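Local atomic coordinates of probable ribosomal RNA small subunit methyltransferase (Thermus thermophilus, PDB entry 3DMH), a protein that transfers a methyl group from S-adenosylmethionine to the N2 atom of a guanosine in the 16S ribosomal RNA of the small subunit. Residues R113-V118 with F145-K150; L129-R134 with L173-E178. One frame throughout, in Å; residues are numbered along the deposited sequence.

Contact 1 (R113-V118 with F145-K150). With SO4 (sulfate ion), chain C.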
loop_
_atom_site.group_PDB
_atom_site.type_symbol
_atom_site.label_atom_id
_atom_site.label_comp_id
_atom_site.label_asym_id
_atom_site.label_seq_id
_atom_site.Cartn_x
_atom_site.Cartn_y
_atom_site.Cartn_z
ATOM N N ARG A 113 1.348 -2.016 8.804
ATOM C CA ARG A 113 0.440 -0.886 8.664
ATOM C C ARG A 113 -0.028 -0.270 10.002
ATOM O O ARG A 113 -0.772 0.713 10.010
ATOM C CB ARG A 113 -0.733 -1.270 7.754
ATOM C CG ARG A 113 -0.338 -1.207 6.266
ATOM C CD ARG A 113 -1.374 -1.865 5.403
ATOM N NE ARG A 113 -1.136 -3.302 5.270
ATOM C CZ ARG A 113 -1.816 -4.117 4.458
ATOM N NH1 ARG A 113 -2.786 -3.662 3.680
ATOM N NH2 ARG A 113 -1.499 -5.394 4.408
ATOM N N GLY A 114 0.426 -0.827 11.126
ATOM C CA GLY A 114 0.188 -0.217 12.445
ATOM C C GLY A 114 -1.039 -0.674 13.214
ATOM O O GLY A 114 -1.907 -1.362 12.680
ATOM N N THR A 115 -1.109 -0.273 14.485
ATOM C CA THR A 115 -2.138 -0.739 15.410
ATOM C C THR A 115 -3.575 -0.489 14.958
ATOM O O THR A 115 -4.416 -1.387 15.066
ATOM C CB THR A 115 -1.930 -0.111 16.805
ATOM O OG1 THR A 115 -0.649 -0.514 17.296
ATOM C CG2 THR A 115 -3.024 -0.554 17.783
ATOM N N ALA A 116 -3.854 0.721 14.471
ATOM C CA ALA A 116 -5.207 1.094 14.066
ATOM C C ALA A 116 -5.683 0.206 12.917
ATOM O O ALA A 116 -6.819 -0.286 12.923
ATOM C CB ALA A 116 -5.261 2.558 13.655
ATOM N N TYR A 117 -4.811 0.002 11.937
ATOM C CA TYR A 117 -5.168 -0.819 10.784
ATOM C C TYR A 117 -5.399 -2.273 11.181
ATOM O O TYR A 117 -6.355 -2.918 10.717
ATOM C CB TYR A 117 -4.085 -0.735 9.714
ATOM C CG TYR A 117 -4.545 -1.289 8.394
ATOM C CD1 TYR A 117 -5.209 -0.477 7.478
ATOM C CD2 TYR A 117 -4.346 -2.631 8.069
ATOM C CE1 TYR A 117 -5.659 -0.960 6.277
ATOM C CE2 TYR A 117 -4.795 -3.135 6.856
ATOM C CZ TYR A 117 -5.437 -2.286 5.953
ATOM O OH TYR A 117 -5.902 -2.775 4.757
ATOM N N VAL A 118 -4.539 -2.781 12.057
ATOM C CA VAL A 118 -4.680 -4.149 12.551
ATOM C C VAL A 118 -5.990 -4.257 13.331
ATOM O O VAL A 118 -6.744 -5.218 13.159
ATOM C CB VAL A 118 -3.473 -4.616 13.420
ATOM C CG1 VAL A 118 -3.739 -6.002 14.021
ATOM C CG2 VAL A 118 -2.171 -4.624 12.616
ATOM N N PHE A 145 2.379 -10.005 17.550
ATOM C CA PHE A 145 1.467 -11.164 17.567
ATOM C C PHE A 145 0.773 -11.403 18.915
ATOM O O PHE A 145 -0.437 -11.645 18.971
ATOM C CB PHE A 145 2.126 -12.470 17.095
ATOM C CG PHE A 145 1.189 -13.652 17.152
ATOM C CD1 PHE A 145 0.283 -13.883 16.119
ATOM C CD2 PHE A 145 1.166 -14.491 18.264
ATOM C CE1 PHE A 145 -0.612 -14.956 16.179
ATOM C CE2 PHE A 145 0.276 -15.560 18.329
ATOM C CZ PHE A 145 -0.615 -15.793 17.279
ATOM N N GLU A 146 1.528 -11.348 20.006
ATOM C CA GLU A 146 0.925 -11.659 21.298
ATOM C C GLU A 146 -0.148 -10.640 21.668
ATOM O O GLU A 146 -1.226 -11.022 22.122
ATOM C CB GLU A 146 1.971 -11.850 22.401
ATOM C CG GLU A 146 2.785 -13.152 22.257
ATOM C CD GLU A 146 1.936 -14.444 22.180
ATOM O OE1 GLU A 146 0.787 -14.484 22.691
ATOM O OE2 GLU A 146 2.440 -15.439 21.609
ATOM N N ARG A 147 0.134 -9.359 21.423
ATOM C CA ARG A 147 -0.832 -8.288 21.674
ATOM C C ARG A 147 -2.096 -8.439 20.820
ATOM O O ARG A 147 -3.217 -8.322 21.334
ATOM C CB ARG A 147 -0.169 -6.902 21.516
ATOM C CG ARG A 147 -1.104 -5.722 21.187
ATOM C CD ARG A 147 -0.379 -4.360 21.271
ATOM N NE ARG A 147 0.030 -3.786 19.991
ATOM C CZ ARG A 147 1.235 -3.940 19.454
ATOM N NH1 ARG A 147 2.149 -4.681 20.072
ATOM N NH2 ARG A 147 1.527 -3.365 18.307
ATOM N N TYR A 148 -1.912 -8.731 19.530
ATOM C CA TYR A 148 -3.045 -8.832 18.622
ATOM C C TYR A 148 -3.859 -10.099 18.861
ATOM O O TYR A 148 -5.090 -10.070 18.770
ATOM C CB TYR A 148 -2.580 -8.721 17.170
ATOM C CG TYR A 148 -1.966 -7.372 16.831
ATOM C CD1 TYR A 148 -2.613 -6.177 17.172
ATOM C CD2 TYR A 148 -0.754 -7.294 16.134
ATOM C CE1 TYR A 148 -2.052 -4.924 16.828
ATOM C CE2 TYR A 148 -0.188 -6.055 15.790
ATOM C CZ TYR A 148 -0.848 -4.877 16.140
ATOM O OH TYR A 148 -0.295 -3.648 15.795
ATOM N N PHE A 149 -3.170 -11.192 19.186
ATOM C CA PHE A 149 -3.820 -12.462 19.534
ATOM C C PHE A 149 -4.642 -12.321 20.817
ATOM O O PHE A 149 -5.748 -12.855 20.911
ATOM C CB PHE A 149 -2.766 -13.566 19.673
ATOM C CG PHE A 149 -3.323 -14.926 20.028
ATOM C CD1 PHE A 149 -4.568 -15.350 19.557
ATOM C CD2 PHE A 149 -2.574 -15.793 20.818
ATOM C CE1 PHE A 149 -5.071 -16.611 19.887
ATOM C CE2 PHE A 149 -3.059 -17.066 21.148
ATOM C CZ PHE A 149 -4.313 -17.474 20.683
ATOM N N LYS A 150 -4.107 -11.596 21.798
ATOM C CA LYS A 150 -4.848 -11.303 23.032
ATOM C C LYS A 150 -6.131 -10.515 22.731
ATOM O O LYS A 150 -7.195 -10.809 23.292
ATOM C CB LYS A 150 -3.957 -10.542 24.017
ATOM C CG LYS A 150 -4.598 -10.289 25.378
ATOM C CD LYS A 150 -3.581 -9.792 26.387
ATOM C CE LYS A 150 -4.234 -9.585 27.740
ATOM N NZ LYS A 150 -3.235 -9.533 28.840
HETATM S S SO4 C . 1.888 -5.619 6.200
HETATM O O1 SO4 C . 0.917 -6.589 5.663
HETATM O O2 SO4 C . 1.271 -4.324 6.448
HETATM O O3 SO4 C . 2.404 -6.124 7.488
HETATM O O4 SO4 C . 2.981 -5.498 5.240
#
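Val118 and Tyr148 supply the apolar part of this helix-to-helix contact. Methyl CG1 of Val118 lies over the middle of the Tyr148 ring, 3.4 Å from the ring centroid and 14° off its normal, a close CH-pi contact. With CG1 anti to the backbone N (chi1 174°), this branch meets the ring face, while CG2 reaches the phenol end, 3.8 Å from Tyr148 CZ.

The hydroxyl end of the ring meets the first turn of the other helix, Thr115 CA lying at the ring edge, 3.5 Å from Tyr148 OH. Among the polar atoms, Arg147 NH2 gives this hydroxyl a weak, bent hydrogen bond within its own helix (3.1 Å). Arg147 NH2 also lies 3.7 Å from Thr115 OG1, without hydrogen-bond geometry.

Beside the contact Arg113 holds a sulfate, probably from the crystallisation liquor, by two nearly straight hydrogen bonds, NE to O2 (2.9 Å) and NH2 to O1 (3.0 Å); one face of its guanidinium is met by Tyr117 CE2. Gly114 then takes the N-cap position.

Helices 115-128 and 145-156 flank strand 133-140 in sequence, and their packing is that of neighbouring helices on one face of a Rossmann-like methyltransferase sheet.

Contact 2 (L129-R134 with L173-E178); sequences LRMGGR and LEKEKE
The carboxylate of Glu178 meets methyl CE of Met131, which stands to one side of the carboxylate plane at similar distances from both oxygens, 3.5 Å from OE1. Bends at chi2 (58°) and chi3 bring the methionine tip there. A second flat group, the Arg130 guanidinium, gives NH1 to Met131 O (2.7 Å), with that oxygen tilted from its plane, and its NE pairs with Asp103.

Backbone bonds join the segments beside the type II turn from Arg130 to Gly133. Lys175 N donates almost straight to Gly133 O (2.9 Å), and Gly132 N donates to Lys175 O (2.9 Å). Further on, Arg134 and Glu174 form an antiparallel non-hydrogen-bonded pair, in which Leu173 O approaches Arg134 CA at 3.0 Å.

The extended Lys175 chain runs past Leu129, CD to CB 3.8 Å, and delivers NZ to Leu129 O (2.8 Å); NZ also donates to Ala126 O. An alanine in place of Lys175 would probably leave both carbonyls without their ammonium partner and open a gap beside Leu129.

A carbonyl of the last turn of helix 115-128 and that of Leu129, just beyond it, thus share one buried ammonium, whose positive charge is likely to be stabilised by the helix end.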
loop_
_atom_site.group_PDB
_atom_site.type_symbol
_atom_site.label_atom_id
_atom_site.label_comp_id
_atom_site.label_asym_id
_atom_site.label_seq_id
_atom_site.Cartn_x
_atom_site.Cartn_y
_atom_site.Cartn_z
ATOM N N LEU A 129 -17.671 -13.026 10.530
ATOM C CA LEU A 129 -17.995 -14.382 10.947
ATOM C C LEU A 129 -19.434 -14.509 11.433
ATOM O O LEU A 129 -19.933 -13.645 12.155
ATOM C CB LEU A 129 -17.037 -14.840 12.063
ATOM C CG LEU A 129 -15.596 -15.185 11.628
ATOM C CD1 LEU A 129 -14.726 -15.442 12.860
ATOM C CD2 LEU A 129 -15.565 -16.380 10.685
ATOM N N ARG A 130 -20.088 -15.602 11.055
ATOM C CA ARG A 130 -21.311 -16.036 11.732
ATOM C C ARG A 130 -20.957 -16.447 13.152
ATOM O O ARG A 130 -19.803 -16.719 13.461
ATOM C CB ARG A 130 -21.937 -17.233 11.006
ATOM C CG ARG A 130 -21.101 -18.514 11.092
ATOM C CD ARG A 130 -21.879 -19.742 10.691
ATOM N NE ARG A 130 -21.040 -20.943 10.586
ATOM C CZ ARG A 130 -20.707 -21.738 11.606
ATOM N NH1 ARG A 130 -21.117 -21.466 12.842
ATOM N NH2 ARG A 130 -19.965 -22.818 11.387
ATOM N N MET A 131 -21.952 -16.535 14.025
ATOM C CA MET A 131 -21.697 -17.099 15.338
ATOM C C MET A 131 -21.183 -18.527 15.182
ATOM O O MET A 131 -21.742 -19.305 14.405
ATOM C CB MET A 131 -22.985 -17.094 16.159
ATOM C CG MET A 131 -22.800 -17.370 17.659
ATOM S SD MET A 131 -21.685 -16.222 18.506
ATOM C CE MET A 131 -22.416 -14.633 18.160
ATOM N N GLY A 132 -20.118 -18.864 15.908
ATOM C CA GLY A 132 -19.514 -20.201 15.815
ATOM C C GLY A 132 -18.486 -20.348 14.697
ATOM O O GLY A 132 -17.862 -21.398 14.554
ATOM N N GLY A 133 -18.328 -19.296 13.896
ATOM C CA GLY A 133 -17.298 -19.237 12.844
ATOM C C GLY A 133 -15.911 -19.215 13.443
ATOM O O GLY A 133 -15.757 -18.989 14.630
ATOM N N ARG A 134 -14.885 -19.420 12.613
ATOM C CA ARG A 134 -13.510 -19.482 13.121
ATOM C C ARG A 134 -12.557 -18.538 12.381
ATOM O O ARG A 134 -12.781 -18.194 11.225
ATOM C CB ARG A 134 -12.973 -20.911 13.039
ATOM C CG ARG A 134 -13.717 -21.860 13.982
ATOM C CD ARG A 134 -13.229 -23.277 13.820
ATOM N NE ARG A 134 -13.953 -24.167 14.715
ATOM C CZ ARG A 134 -13.700 -25.466 14.845
ATOM N NH1 ARG A 134 -12.743 -26.037 14.125
ATOM N NH2 ARG A 134 -14.414 -26.195 15.692
ATOM N N LEU A 173 -9.145 -19.335 16.294
ATOM C CA LEU A 173 -10.122 -18.794 17.254
ATOM C C LEU A 173 -11.567 -19.030 16.827
ATOM O O LEU A 173 -11.850 -19.192 15.639
ATOM C CB LEU A 173 -9.896 -17.288 17.474
ATOM C CG LEU A 173 -8.515 -16.780 17.911
ATOM C CD1 LEU A 173 -7.678 -16.312 16.715
ATOM C CD2 LEU A 173 -8.676 -15.640 18.888
ATOM N N GLU A 174 -12.472 -19.034 17.813
ATOM C CA GLU A 174 -13.901 -19.258 17.581
ATOM C C GLU A 174 -14.718 -18.033 17.999
ATOM O O GLU A 174 -14.504 -17.488 19.083
ATOM C CB GLU A 174 -14.371 -20.480 18.385
ATOM C CG GLU A 174 -15.797 -20.886 18.096
ATOM C CD GLU A 174 -16.234 -22.139 18.854
ATOM O OE1 GLU A 174 -15.382 -23.016 19.121
ATOM O OE2 GLU A 174 -17.433 -22.250 19.170
ATOM N N LYS A 175 -15.665 -17.620 17.156
ATOM C CA LYS A 175 -16.596 -16.549 17.524
ATOM C C LYS A 175 -17.634 -17.110 18.492
ATOM O O LYS A 175 -18.468 -17.940 18.119
ATOM C CB LYS A 175 -17.287 -15.948 16.296
ATOM C CG LYS A 175 -18.118 -14.703 16.626
ATOM C CD LYS A 175 -18.644 -14.032 15.371
ATOM C CE LYS A 175 -19.621 -12.927 15.697
ATOM N NZ LYS A 175 -20.029 -12.174 14.481
ATOM N N GLU A 176 -17.563 -16.651 19.733
ATOM C CA GLU A 176 -18.461 -17.136 20.791
ATOM C C GLU A 176 -19.340 -16.007 21.327
ATOM O O GLU A 176 -20.272 -16.229 22.129
ATOM C CB GLU A 176 -17.650 -17.779 21.924
ATOM C CG GLU A 176 -16.851 -19.011 21.514
ATOM C CD GLU A 176 -16.293 -19.780 22.702
ATOM O OE1 GLU A 176 -17.055 -20.556 23.306
ATOM O OE2 GLU A 176 -15.099 -19.616 23.030
ATOM N N LYS A 177 -19.036 -14.795 20.878
ATOM C CA LYS A 177 -19.710 -13.588 21.339
ATOM C C LYS A 177 -19.971 -12.619 20.189
ATOM O O LYS A 177 -19.346 -12.709 19.123
ATOM C CB LYS A 177 -18.883 -12.893 22.429
ATOM C CG LYS A 177 -17.717 -12.074 21.888
ATOM C CD LYS A 177 -16.912 -11.414 22.992
ATOM C CE LYS A 177 -16.030 -12.416 23.716
ATOM N NZ LYS A 177 -15.354 -11.745 24.854
ATOM N N GLU A 178 -20.873 -11.674 20.427
ATOM C CA GLU A 178 -21.235 -10.676 19.432
ATOM C C GLU A 178 -20.080 -9.725 19.150
ATOM O O GLU A 178 -19.399 -9.264 20.069
ATOM C CB GLU A 178 -22.464 -9.888 19.895
ATOM C CG GLU A 178 -23.557 -9.817 18.839
ATOM C CD GLU A 178 -24.012 -11.199 18.387
ATOM O OE1 GLU A 178 -23.788 -11.534 17.205
ATOM O OE2 GLU A 178 -24.575 -11.953 19.217
#

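Overall arrangement
Both contacts are partly buried and away from the cofactor and guanosine sites, and they hold the two ends of helix 115-128 by different means. Contact 1 pairs the start of helix 115-128 with helix 145-156, chiefly through a methyl-on-ring contact between buried side chains; contact 2 takes the corner after helix 115-128 and ties it to the end of strand 168-174 by main-chain hydrogen bonds and those of a lysine ammonium. Contact 2 lies farther out, its centre about 29 Å from the chain centre against about 17 Å for contact 1, and the exposed Glu176 to Glu178 follow its buried lysine. Their segments alternate, and the two meet where Phe149 CE1 packs 3.9 Å from Leu173 CD2.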